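Local coordinates for thymocyte nuclear protein 1 (Leishmania major, PDB 2AR1) that is of unknown function but carries an EVE domain of the PUA clan, and so probably recognises modified bases in nucleic acids, as some relatives do, at residues K30-I33 and D34-A37; I162-M165 and N166-Q170; A58-V61 and G62-V65; V126-L129 and H130-K133; P153-A156 and S157-A160. All coordinates share one frame; numbering follows the deposited sequence.

Interaction 1. Residues K30-I33 and D34-A37; sequences KFSI and DDLA
S32 and D35 form a capping box where helix 33-39 begins, with S32 as the N-cap. S32 N gives its hydrogen to D35 OD2 at 2.8 Å, almost straight at 173°, and the oxygen takes it on its anti lone pair. The same OD2 accepts a second, weak bond from S32 OG (3.3 Å). In the other direction S32 OG accepts from D34 N at 3.1 Å, also weakly. The first helical backbone bonds follow, L36 N to S32 O and A37 N to I33 O.

Charge is settled elsewhere: D34 OD1 makes a salt bridge with R122 of strand 113-128, and K30 pairs with E99.

The apolar part is built on the F31 ring. D35 CB lies over one face, 3.9 Å from the ring centroid and 27° off the normal, a CH-pi contact displaced toward CD1 and CE1. D35 is therefore used twice, its carboxylate on the S32 amide and its methylene on the ring. F67 of strand 64-69 touches F31, I33 and L36, seating the helix start on the sheet. At the far end of the ring, F31 CZ reaches L36 CB at 4.1 Å.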
loop_
_atom_site.group_PDB
_atom_site.type_symbol
_atom_site.label_atom_id
_atom_site.label_comp_id
_atom_site.label_asym_id
_atom_site.label_seq_id
_atom_site.Cartn_x
_atom_site.Cartn_y
_atom_site.Cartn_z
ATOM N N LYS A 30 -5.517 8.362 9.686
ATOM C CA LYS A 30 -5.503 9.254 8.524
ATOM C C LYS A 30 -6.315 8.656 7.415
ATOM O O LYS A 30 -7.207 9.319 6.885
ATOM C CB LYS A 30 -4.075 9.477 8.012
ATOM C CG LYS A 30 -3.258 10.473 8.810
ATOM C CD LYS A 30 -1.849 10.596 8.268
ATOM C CE LYS A 30 -0.927 11.207 9.295
ATOM N NZ LYS A 30 0.479 11.418 8.710
ATOM N N PHE A 31 -6.023 7.399 7.072
ATOM C CA PHE A 31 -6.725 6.735 5.991
ATOM C C PHE A 31 -6.631 5.240 6.193
ATOM O O PHE A 31 -5.551 4.643 6.103
ATOM C CB PHE A 31 -6.108 7.180 4.666
ATOM C CG PHE A 31 -6.820 6.672 3.430
ATOM C CD1 PHE A 31 -7.877 7.384 2.889
ATOM C CD2 PHE A 31 -6.442 5.505 2.825
ATOM C CE1 PHE A 31 -8.548 6.936 1.776
ATOM C CE2 PHE A 31 -7.080 5.071 1.659
ATOM C CZ PHE A 31 -8.154 5.779 1.155
ATOM N N SER A 32 -7.773 4.639 6.532
ATOM C CA SER A 32 -7.829 3.225 6.819
ATOM C C SER A 32 -8.436 2.432 5.688
ATOM O O SER A 32 -8.982 2.971 4.728
ATOM C CB SER A 32 -8.639 3.014 8.083
ATOM O OG SER A 32 -10.017 3.229 7.804
ATOM N N ILE A 33 -8.421 1.117 5.847
ATOM C CA ILE A 33 -9.108 0.265 4.872
ATOM C C ILE A 33 -10.621 0.649 4.738
ATOM O O ILE A 33 -11.173 0.550 3.683
ATOM C CB ILE A 33 -8.959 -1.222 5.250
ATOM C CG1 ILE A 33 -9.541 -2.136 4.151
ATOM C CG2 ILE A 33 -9.698 -1.539 6.591
ATOM C CD1 ILE A 33 -8.893 -2.029 2.735
ATOM N N ASP A 34 -11.228 1.156 5.801
ATOM C CA ASP A 34 -12.660 1.535 5.774
ATOM C C ASP A 34 -12.912 2.825 4.988
ATOM O O ASP A 34 -13.979 3.011 4.426
ATOM C CB ASP A 34 -13.104 1.670 7.214
ATOM C CG ASP A 34 -13.039 0.355 7.949
ATOM O OD1 ASP A 34 -13.356 -0.688 7.302
ATOM O OD2 ASP A 34 -12.719 0.334 9.178
ATOM N N ASP A 35 -11.924 3.728 5.008
ATOM C CA ASP A 35 -11.927 4.921 4.138
ATOM C C ASP A 35 -11.883 4.502 2.670
ATOM O O ASP A 35 -12.595 5.078 1.862
ATOM C CB ASP A 35 -10.731 5.857 4.465
ATOM C CG ASP A 35 -10.885 6.473 5.816
ATOM O OD1 ASP A 35 -12.001 7.002 6.110
ATOM O OD2 ASP A 35 -9.968 6.314 6.626
ATOM N N LEU A 36 -10.984 3.563 2.318
ATOM C CA LEU A 36 -10.963 3.078 0.904
ATOM C C LEU A 36 -12.279 2.437 0.494
ATOM O O LEU A 36 -12.829 2.699 -0.587
ATOM C CB LEU A 36 -9.794 2.104 0.694
ATOM C CG LEU A 36 -9.621 1.531 -0.701
ATOM C CD1 LEU A 36 -9.554 2.692 -1.711
ATOM C CD2 LEU A 36 -8.344 0.658 -0.764
ATOM N N ALA A 37 -12.789 1.600 1.410
ATOM C CA ALA A 37 -14.073 0.928 1.219
ATOM C C ALA A 37 -15.150 1.951 0.944
ATOM O O ALA A 37 -15.952 1.779 0.015
ATOM C CB ALA A 37 -14.408 0.032 2.448
#

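Interaction 2. Residues I162-M165 and N166-Q170; sequences ILRM and NEEQQ
E168 OE2 is gripped by two nitrogens of R164, one helical turn earlier: NE at 2.8 Å in a good bond, and NH2 at 3.1 Å in a weak one. Together they make an i to i+4 salt bridge. The two flat groups stand nearly perpendicular, their planes 80° apart. OE2 lies at the guanidinium edge, close to its plane, whereas the arginine comes to OE2 from above the carboxylate, 47° out of its plane. Both chains are extended, R164 with CG anti to its own backbone N, and they cross at an angle on the solvent side of the helix, where R164 is exposed. The other oxygen, OE1, lies over M165, 4.0 Å from its CG.

A second polar cluster gathers round N166. Its OD1 accepts from Q169 NE2 at 2.9 Å, in the carbonyl plane on a lone pair and fairly straight at 167°. Q170 NE2 adds a weak bond to the same oxygen, so the amide of N166 is tied to Q169 and, weakly, to Q170. Its ND2 donates to a water at 3.0 Å. That water in turn donates to L163 O, which already takes the backbone bond from E167 N.

All this happens on helix 156-169 close to its C-terminal end. The salt bridge faces outward, while I162 and M165 turn inward to L127 of strand 113-128 and to L132 and E131 of helix 129-132; I162 and L163 also rest on L66 of strand 64-69.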
loop_
_atom_site.group_PDB
_atom_site.type_symbol
_atom_site.label_atom_id
_atom_site.label_comp_id
_atom_site.label_asym_id
_atom_site.label_seq_id
_atom_site.Cartn_x
_atom_site.Cartn_y
_atom_site.Cartn_z
ATOM N N ILE A 162 -0.198 -14.909 3.064
ATOM C CA ILE A 162 -0.926 -13.882 3.827
ATOM C C ILE A 162 -2.431 -14.036 3.673
ATOM O O ILE A 162 -3.116 -13.994 4.678
ATOM C CB ILE A 162 -0.381 -12.461 3.551
ATOM C CG1 ILE A 162 1.027 -12.388 4.070
ATOM C CG2 ILE A 162 -1.295 -11.357 4.006
ATOM C CD1 ILE A 162 1.863 -11.082 3.726
ATOM N N LEU A 163 -2.912 -14.287 2.485
ATOM C CA LEU A 163 -4.325 -14.510 2.224
ATOM C C LEU A 163 -4.741 -15.789 2.934
ATOM O O LEU A 163 -5.813 -15.838 3.541
ATOM C CB LEU A 163 -4.637 -14.495 0.734
ATOM C CG LEU A 163 -4.912 -13.051 0.229
ATOM C CD1 LEU A 163 -3.808 -12.107 0.237
ATOM C CD2 LEU A 163 -5.412 -13.172 -1.166
ATOM N N ARG A 164 -3.908 -16.817 2.945
ATOM C CA ARG A 164 -4.158 -18.065 3.680
ATOM C C ARG A 164 -4.315 -17.790 5.163
ATOM O O ARG A 164 -5.143 -18.340 5.849
ATOM C CB ARG A 164 -3.046 -19.077 3.397
ATOM C CG ARG A 164 -2.828 -20.066 4.477
ATOM C CD ARG A 164 -1.481 -20.810 4.453
ATOM N NE ARG A 164 -1.434 -21.732 5.588
ATOM C CZ ARG A 164 -0.674 -22.818 5.704
ATOM N NH1 ARG A 164 0.122 -23.171 4.734
ATOM N NH2 ARG A 164 -0.794 -23.598 6.789
ATOM N N MET A 165 -3.413 -16.997 5.696
ATOM C CA MET A 165 -3.499 -16.592 7.108
ATOM C C MET A 165 -4.814 -15.877 7.499
ATOM O O MET A 165 -5.367 -16.089 8.596
ATOM C CB MET A 165 -2.321 -15.723 7.480
ATOM C CG MET A 165 -1.032 -16.485 7.510
ATOM S SD MET A 165 0.416 -15.362 7.663
ATOM C CE MET A 165 0.284 -14.849 9.234
ATOM N N ASN A 166 -5.285 -15.000 6.608
ATOM C CA ASN A 166 -6.575 -14.353 6.864
ATOM C C ASN A 166 -7.685 -15.396 6.957
ATOM O O ASN A 166 -8.579 -15.308 7.834
ATOM C CB ASN A 166 -6.924 -13.295 5.827
ATOM C CG ASN A 166 -8.315 -12.720 6.050
ATOM O OD1 ASN A 166 -8.609 -12.206 7.138
ATOM N ND2 ASN A 166 -9.169 -12.791 5.041
ATOM N N GLU A 167 -7.657 -16.379 6.065
ATOM C CA GLU A 167 -8.665 -17.431 6.071
ATOM C C GLU A 167 -8.584 -18.245 7.327
ATOM O O GLU A 167 -9.602 -18.543 7.888
ATOM C CB GLU A 167 -8.548 -18.348 4.853
ATOM C CG GLU A 167 -8.471 -17.626 3.583
ATOM C CD GLU A 167 -8.585 -18.573 2.411
ATOM O OE1 GLU A 167 -7.718 -19.476 2.277
ATOM O OE2 GLU A 167 -9.538 -18.421 1.640
ATOM N N GLU A 168 -7.375 -18.583 7.796
ATOM C CA GLU A 168 -7.210 -19.364 9.035
ATOM C C GLU A 168 -7.780 -18.578 10.197
ATOM O O GLU A 168 -8.469 -19.147 11.031
ATOM C CB GLU A 168 -5.720 -19.680 9.264
ATOM C CG GLU A 168 -5.183 -20.558 8.120
ATOM C CD GLU A 168 -3.671 -20.746 8.113
ATOM O OE1 GLU A 168 -2.925 -19.832 8.508
ATOM O OE2 GLU A 168 -3.243 -21.833 7.677
ATOM N N GLN A 169 -7.523 -17.275 10.234
ATOM C CA GLN A 169 -7.973 -16.385 11.315
ATOM C C GLN A 169 -9.507 -16.245 11.317
ATOM O O GLN A 169 -10.147 -16.182 12.377
ATOM C CB GLN A 169 -7.262 -15.014 11.265
ATOM C CG GLN A 169 -8.022 -13.860 10.590
ATOM C CD GLN A 169 -7.331 -12.478 10.737
ATOM O OE1 GLN A 169 -6.713 -12.181 11.794
ATOM N NE2 GLN A 169 -7.481 -11.612 9.697
ATOM N N GLN A 170 -10.094 -16.269 10.133
ATOM C CA GLN A 170 -11.544 -16.106 9.967
ATOM C C GLN A 170 -12.315 -17.402 10.282
ATOM O O GLN A 170 -13.554 -17.423 10.284
ATOM C CB GLN A 170 -11.837 -15.592 8.548
ATOM C CG GLN A 170 -11.059 -14.268 8.211
ATOM C CD GLN A 170 -11.453 -13.081 9.129
ATOM O OE1 GLN A 170 -12.627 -12.975 9.492
ATOM N NE2 GLN A 170 -10.478 -12.201 9.516
HETATM O O HOH W 1 -8.039 -14.123 2.576
#

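Interaction 3. Residues A58-V61 and G62-V65; sequences AMSV and GDKV
D63 OD2 takes the amide hydrogen of S60 N at 2.9 Å, nearly straight at 172°, and the donor comes from well above the carboxylate plane, 62° out of it. D63 answers with its own backbone: D63 N donates to S60 O, also at 2.9 Å. The two residues are thus held by a reciprocal pair of bonds, one through the aspartate side chain and one through main chain alone. With CG beside its backbone N, D63 turns its carboxylate back over the peptide of S60, and its CB and CG both sit 3.2 Å from S60 O.

The next layer is water. One molecule donates to D63 OD2 at 2.7 Å and to A58 O at 2.9 Å, and accepts a long, weak bond from S60 OG. It ties the carbonyl of A58 to the same carboxylate.

Further out, W22 NE1 donates to OD2 and H20 N to OD1, so strand 21-26 and the residue before it fix the rotation of the acid. OD2 then has three donors: an amide, a water and an indole. So many donors round a buried carboxylate would be expected to favour its charged form. M59, meanwhile, packs on W22, L24 and V83.

V61 and G62 form the corner between these bonds. G62 has a positive phi of 92°, and with no side chain there is nothing to press on V61 O. This is a type II beta turn from S60 to D63, delivering the chain from helix 50-58 into strand 64-69 of the mixed sheet.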
loop_
_atom_site.group_PDB
_atom_site.type_symbol
_atom_site.label_atom_id
_atom_site.label_comp_id
_atom_site.label_asym_id
_atom_site.label_seq_id
_atom_site.Cartn_x
_atom_site.Cartn_y
_atom_site.Cartn_z
ATOM N N ALA A 58 6.333 1.446 -10.941
ATOM C CA ALA A 58 6.458 0.060 -11.429
ATOM C C ALA A 58 5.126 -0.748 -11.358
ATOM O O ALA A 58 5.090 -1.887 -11.794
ATOM C CB ALA A 58 7.453 -0.636 -10.585
ATOM N N MET A 59 4.091 -0.193 -10.745
ATOM C CA MET A 59 2.852 -0.914 -10.576
ATOM C C MET A 59 2.140 -0.869 -11.894
ATOM O O MET A 59 2.299 0.082 -12.627
ATOM C CB MET A 59 1.976 -0.271 -9.556
ATOM C CG MET A 59 2.482 -0.422 -8.168
ATOM S SD MET A 59 1.588 0.508 -6.961
ATOM C CE MET A 59 2.512 0.018 -5.604
ATOM N N SER A 60 1.352 -1.918 -12.157
ATOM C CA SER A 60 0.467 -2.029 -13.316
ATOM C C SER A 60 -0.979 -2.206 -12.932
ATOM O O SER A 60 -1.294 -2.783 -11.908
ATOM C CB SER A 60 0.817 -3.259 -14.144
ATOM O OG SER A 60 2.083 -3.115 -14.820
ATOM N N VAL A 61 -1.871 -1.882 -13.886
ATOM C CA VAL A 61 -3.320 -2.006 -13.608
ATOM C C VAL A 61 -3.583 -3.473 -13.355
ATOM O O VAL A 61 -3.041 -4.331 -14.028
ATOM C CB VAL A 61 -4.196 -1.391 -14.726
ATOM C CG1 VAL A 61 -5.716 -1.604 -14.471
ATOM C CG2 VAL A 61 -3.912 0.074 -14.881
ATOM N N GLY A 62 -4.404 -3.746 -12.342
ATOM C CA GLY A 62 -4.720 -5.121 -11.972
ATOM C C GLY A 62 -3.811 -5.712 -10.919
ATOM O O GLY A 62 -4.111 -6.754 -10.302
ATOM N N ASP A 63 -2.647 -5.101 -10.706
ATOM C CA ASP A 63 -1.837 -5.535 -9.572
ATOM C C ASP A 63 -2.535 -5.554 -8.165
ATOM O O ASP A 63 -3.387 -4.693 -7.816
ATOM C CB ASP A 63 -0.571 -4.666 -9.485
ATOM C CG ASP A 63 0.492 -5.018 -10.495
ATOM O OD1 ASP A 63 0.345 -5.933 -11.361
ATOM O OD2 ASP A 63 1.493 -4.253 -10.522
ATOM N N LYS A 64 -2.149 -6.553 -7.399
ATOM C CA LYS A 64 -2.861 -6.831 -6.123
ATOM C C LYS A 64 -2.136 -6.074 -5.054
ATOM O O LYS A 64 -0.910 -5.955 -5.092
ATOM C CB LYS A 64 -2.914 -8.343 -5.876
ATOM C CG LYS A 64 -3.698 -9.170 -6.829
ATOM C CD LYS A 64 -5.110 -8.652 -6.925
ATOM C CE LYS A 64 -6.193 -9.688 -7.124
ATOM N NZ LYS A 64 -7.452 -9.142 -6.508
ATOM N N VAL A 65 -2.855 -5.630 -4.016
ATOM C CA VAL A 65 -2.311 -4.800 -2.972
ATOM C C VAL A 65 -2.783 -5.264 -1.585
ATOM O O VAL A 65 -3.997 -5.379 -1.364
ATOM C CB VAL A 65 -2.779 -3.350 -3.184
ATOM C CG1 VAL A 65 -2.483 -2.529 -1.973
ATOM C CG2 VAL A 65 -2.113 -2.742 -4.331
HETATM O O HOH W 2 3.667 -4.377 -12.071
#

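Interaction 4. Residues V126-L129 and H130-K133; sequences VLTL and HELK
The side chains of T128 and E131 leave the turn together, running abreast. T128 OG1 runs alongside E131 CG at 3.5 Å and accepts from E131 N at 3.3 Å. The oxygen gets there because chi1 of T128 is 56°, placing OG1 between the backbone N and the carbonyl carbon, where it faces E131 N. E131 then bends at chi2, and its carboxylate leaves the threonine to make a salt bridge with R135.

On the buried side the leucines meet at a slant. L127 keeps CG anti to its own N and carries its CD2 methyl to 3.8 Å from L132 CD2. L132 turns back toward the strand, with CG only 3.4 Å from T128 O and CD1 at 4.4 Å from L129 CD1. L138, from a loop, also packs on L132.

T128 is the N-cap residue here: strand 113-128 runs straight into the short helix 129-132, and one threonine closes the strand and opens the helix. L132 N has two acceptors, T128 O at 3.1 Å and, in a weak bond, L129 O. K133 N also goes to L129 O, at 2.9 Å.

On the flank away from L127, L129 and K133 cross at an angle. The lysine chain is stretched out, and its CE passes L129 CD2 at 4.1 Å. F144 of helix 142-145 touches L129, L132 and K133, while Y68 of strand 64-69 touches L129 and L132.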
loop_
_atom_site.group_PDB
_atom_site.type_symbol
_atom_site.label_atom_id
_atom_site.label_comp_id
_atom_site.label_asym_id
_atom_site.label_seq_id
_atom_site.Cartn_x
_atom_site.Cartn_y
_atom_site.Cartn_z
ATOM N N VAL A 126 -7.553 -7.287 11.830
ATOM C CA VAL A 126 -6.257 -7.088 11.200
ATOM C C VAL A 126 -5.436 -8.352 11.408
ATOM O O VAL A 126 -5.484 -9.015 12.434
ATOM C CB VAL A 126 -5.535 -5.888 11.804
ATOM C CG1 VAL A 126 -4.131 -5.724 11.219
ATOM C CG2 VAL A 126 -6.235 -4.600 11.553
ATOM N N LEU A 127 -4.676 -8.701 10.403
ATOM C CA LEU A 127 -3.674 -9.773 10.531
ATOM C C LEU A 127 -2.379 -9.156 11.079
ATOM O O LEU A 127 -1.710 -8.413 10.365
ATOM C CB LEU A 127 -3.482 -10.415 9.167
ATOM C CG LEU A 127 -2.522 -11.594 9.066
ATOM C CD1 LEU A 127 -3.030 -12.773 9.946
ATOM C CD2 LEU A 127 -2.214 -12.033 7.666
ATOM N N THR A 128 -2.055 -9.440 12.346
ATOM C CA THR A 128 -1.122 -8.597 12.999
ATOM C C THR A 128 0.289 -8.787 12.467
ATOM O O THR A 128 0.636 -9.867 11.940
ATOM C CB THR A 128 -1.037 -8.890 14.501
ATOM O OG1 THR A 128 -0.706 -10.297 14.708
ATOM C CG2 THR A 128 -2.366 -8.537 15.137
ATOM N N LEU A 129 1.095 -7.755 12.709
ATOM C CA LEU A 129 2.533 -7.771 12.377
ATOM C C LEU A 129 3.229 -8.928 13.095
ATOM O O LEU A 129 4.046 -9.636 12.445
ATOM C CB LEU A 129 3.166 -6.428 12.608
ATOM C CG LEU A 129 4.628 -6.499 12.231
ATOM C CD1 LEU A 129 4.934 -6.376 10.810
ATOM C CD2 LEU A 129 5.349 -5.495 13.112
ATOM N N HIS A 130 2.856 -9.134 14.368
ATOM C CA HIS A 130 3.464 -10.234 15.185
ATOM C C HIS A 130 3.285 -11.564 14.422
ATOM O O HIS A 130 4.242 -12.325 14.241
ATOM C CB HIS A 130 2.787 -10.334 16.544
ATOM C CG HIS A 130 3.150 -11.588 17.276
ATOM N ND1 HIS A 130 4.338 -11.731 17.971
ATOM C CD2 HIS A 130 2.505 -12.772 17.390
ATOM C CE1 HIS A 130 4.389 -12.935 18.522
ATOM N NE2 HIS A 130 3.274 -13.576 18.208
ATOM N N GLU A 131 2.077 -11.831 13.901
ATOM C CA GLU A 131 1.880 -13.064 13.169
ATOM C C GLU A 131 2.660 -13.077 11.877
ATOM O O GLU A 131 3.080 -14.160 11.461
ATOM C CB GLU A 131 0.420 -13.383 12.886
ATOM C CG GLU A 131 -0.389 -13.756 14.105
ATOM C CD GLU A 131 0.311 -14.796 15.022
ATOM O OE1 GLU A 131 0.813 -15.848 14.539
ATOM O OE2 GLU A 131 0.351 -14.583 16.252
ATOM N N LEU A 132 2.811 -11.910 11.238
ATOM C CA LEU A 132 3.489 -11.890 9.933
ATOM C C LEU A 132 4.953 -12.306 10.167
ATOM O O LEU A 132 5.567 -12.938 9.284
ATOM C CB LEU A 132 3.442 -10.535 9.255
ATOM C CG LEU A 132 2.030 -10.090 8.810
ATOM C CD1 LEU A 132 2.017 -8.610 8.467
ATOM C CD2 LEU A 132 1.403 -10.934 7.679
ATOM N N LYS A 133 5.470 -11.885 11.294
ATOM C CA LYS A 133 6.883 -12.193 11.671
ATOM C C LYS A 133 7.111 -13.621 12.252
ATOM O O LYS A 133 8.216 -13.976 12.680
ATOM C CB LYS A 133 7.434 -11.146 12.681
ATOM C CG LYS A 133 7.706 -9.798 12.035
ATOM C CD LYS A 133 8.614 -8.936 12.879
ATOM C CE LYS A 133 8.803 -7.533 12.353
ATOM N NZ LYS A 133 9.631 -6.621 13.150
#

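Interaction 5. Residues P153-A156 and S157-A160; sequences PVSA and SEYA
Two chi1 angles bring S155 and E158 together. At 68°, S155 OG stands between its backbone N and carbonyl carbon, facing the first turn of helix 156-169. At -82°, E158 CG is anti to the carbonyl carbon, and the extended chain beyond it folds back over the serine, with CG 3.2 Å from S155 OG.

The result is a capping box. S155 OG accepts from E158 N at 3.1 Å, and S155 N donates to E158 OE1 at 2.9 Å, practically straight at 176°, though the hydrogen comes down on OE1 from above the carboxylate plane. The first backbone bonds of the helix, Y159 N to S155 O and A160 N to A156 O, run on from there. A water adds a third strut: it donates to E158 OE1 at 2.8 Å and to P153 O at 2.7 Å, so the glutamate is also linked through water to the carbonyl of P153.

Next to these polar groups, V154 packs CG1 against the turn, 3.7 Å from E158 CB and 4.0 Å from Y159 CB. Y21 and L23 of strand 21-26 lie against V154, and the ring of Y159 meets that of Y21.

Since OE1 has both an amide and a water as donors, the buried carboxylate is probably charged, and its place at the helix N-terminus should suit the dipole there.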
loop_
_atom_site.group_PDB
_atom_site.type_symbol
_atom_site.label_atom_id
_atom_site.label_comp_id
_atom_site.label_asym_id
_atom_site.label_seq_id
_atom_site.Cartn_x
_atom_site.Cartn_y
_atom_site.Cartn_z
ATOM N N PRO A 153 7.342 -4.218 -2.858
ATOM C CA PRO A 153 6.978 -5.446 -3.565
ATOM C C PRO A 153 6.779 -6.590 -2.592
ATOM O O PRO A 153 7.413 -6.634 -1.505
ATOM C CB PRO A 153 8.195 -5.716 -4.451
ATOM C CG PRO A 153 9.284 -5.180 -3.672
ATOM C CD PRO A 153 8.804 -3.963 -2.944
ATOM N N VAL A 154 5.772 -7.410 -2.958
ATOM C CA VAL A 154 5.419 -8.626 -2.312
ATOM C C VAL A 154 5.583 -9.801 -3.313
ATOM O O VAL A 154 5.154 -9.752 -4.435
ATOM C CB VAL A 154 3.946 -8.528 -1.767
ATOM C CG1 VAL A 154 3.487 -9.836 -1.098
ATOM C CG2 VAL A 154 3.870 -7.396 -0.722
ATOM N N SER A 155 6.216 -10.896 -2.857
ATOM C CA SER A 155 6.336 -12.008 -3.805
ATOM C C SER A 155 4.960 -12.692 -3.973
ATOM O O SER A 155 4.109 -12.620 -3.020
ATOM C CB SER A 155 7.410 -13.011 -3.395
ATOM O OG SER A 155 6.995 -13.693 -2.222
ATOM N N ALA A 156 4.802 -13.468 -5.007
ATOM C CA ALA A 156 3.562 -14.236 -5.225
ATOM C C ALA A 156 3.298 -15.163 -4.038
ATOM O O ALA A 156 2.099 -15.284 -3.623
ATOM C CB ALA A 156 3.580 -15.002 -6.494
ATOM N N SER A 157 4.332 -15.816 -3.486
ATOM C CA SER A 157 4.157 -16.763 -2.374
ATOM C C SER A 157 3.830 -16.053 -1.071
ATOM O O SER A 157 3.114 -16.605 -0.217
ATOM C CB SER A 157 5.366 -17.682 -2.103
ATOM O OG SER A 157 6.556 -16.927 -2.103
ATOM N N GLU A 158 4.453 -14.882 -0.865
ATOM C CA GLU A 158 4.190 -14.058 0.291
ATOM C C GLU A 158 2.679 -13.642 0.278
ATOM O O GLU A 158 2.007 -13.770 1.327
ATOM C CB GLU A 158 5.111 -12.851 0.318
ATOM C CG GLU A 158 6.475 -13.132 0.873
ATOM C CD GLU A 158 7.511 -12.080 0.483
ATOM O OE1 GLU A 158 7.145 -11.020 -0.123
ATOM O OE2 GLU A 158 8.671 -12.386 0.716
ATOM N N TYR A 159 2.218 -13.111 -0.801
ATOM C CA TYR A 159 0.802 -12.744 -1.046
ATOM C C TYR A 159 -0.050 -13.940 -0.714
ATOM O O TYR A 159 -0.969 -13.831 0.098
ATOM C CB TYR A 159 0.598 -12.269 -2.439
ATOM C CG TYR A 159 -0.780 -11.789 -2.662
ATOM C CD1 TYR A 159 -1.174 -10.522 -2.189
ATOM C CD2 TYR A 159 -1.651 -12.541 -3.373
ATOM C CE1 TYR A 159 -2.444 -10.016 -2.468
ATOM C CE2 TYR A 159 -2.956 -12.067 -3.663
ATOM C CZ TYR A 159 -3.333 -10.801 -3.226
ATOM O OH TYR A 159 -4.653 -10.481 -3.578
ATOM N N ALA A 160 0.244 -15.086 -1.307
ATOM C CA ALA A 160 -0.561 -16.336 -1.153
ATOM C C ALA A 160 -0.649 -16.693 0.351
ATOM O O ALA A 160 -1.722 -17.027 0.857
ATOM C CB ALA A 160 0.157 -17.430 -1.841
HETATM O O HOH W 3 8.092 -8.440 0.386
#

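How the interactions relate
Interactions 1, 4 and 5 all open helices with a hydroxyl N-cap, but their partners differ: an aspartate and a glutamate complete capping boxes in 1 and 5, whereas in 4 the glutamate pairs away from the cap. Interaction 3 borrows the same trick, an acid on a backbone N-H, to close a beta turn instead. Interactions 5 and 2 share helix 156-169, one at its start and one near its end. Interactions 2 and 4 touch through side-chain packing, and 3 and 5 meet through K64 and Y159. All five are partly buried, but the leucine packing of 4 contrasts with the exposed salt bridge of 2, whose centre lies farthest from the chain's centre, about 19 Å.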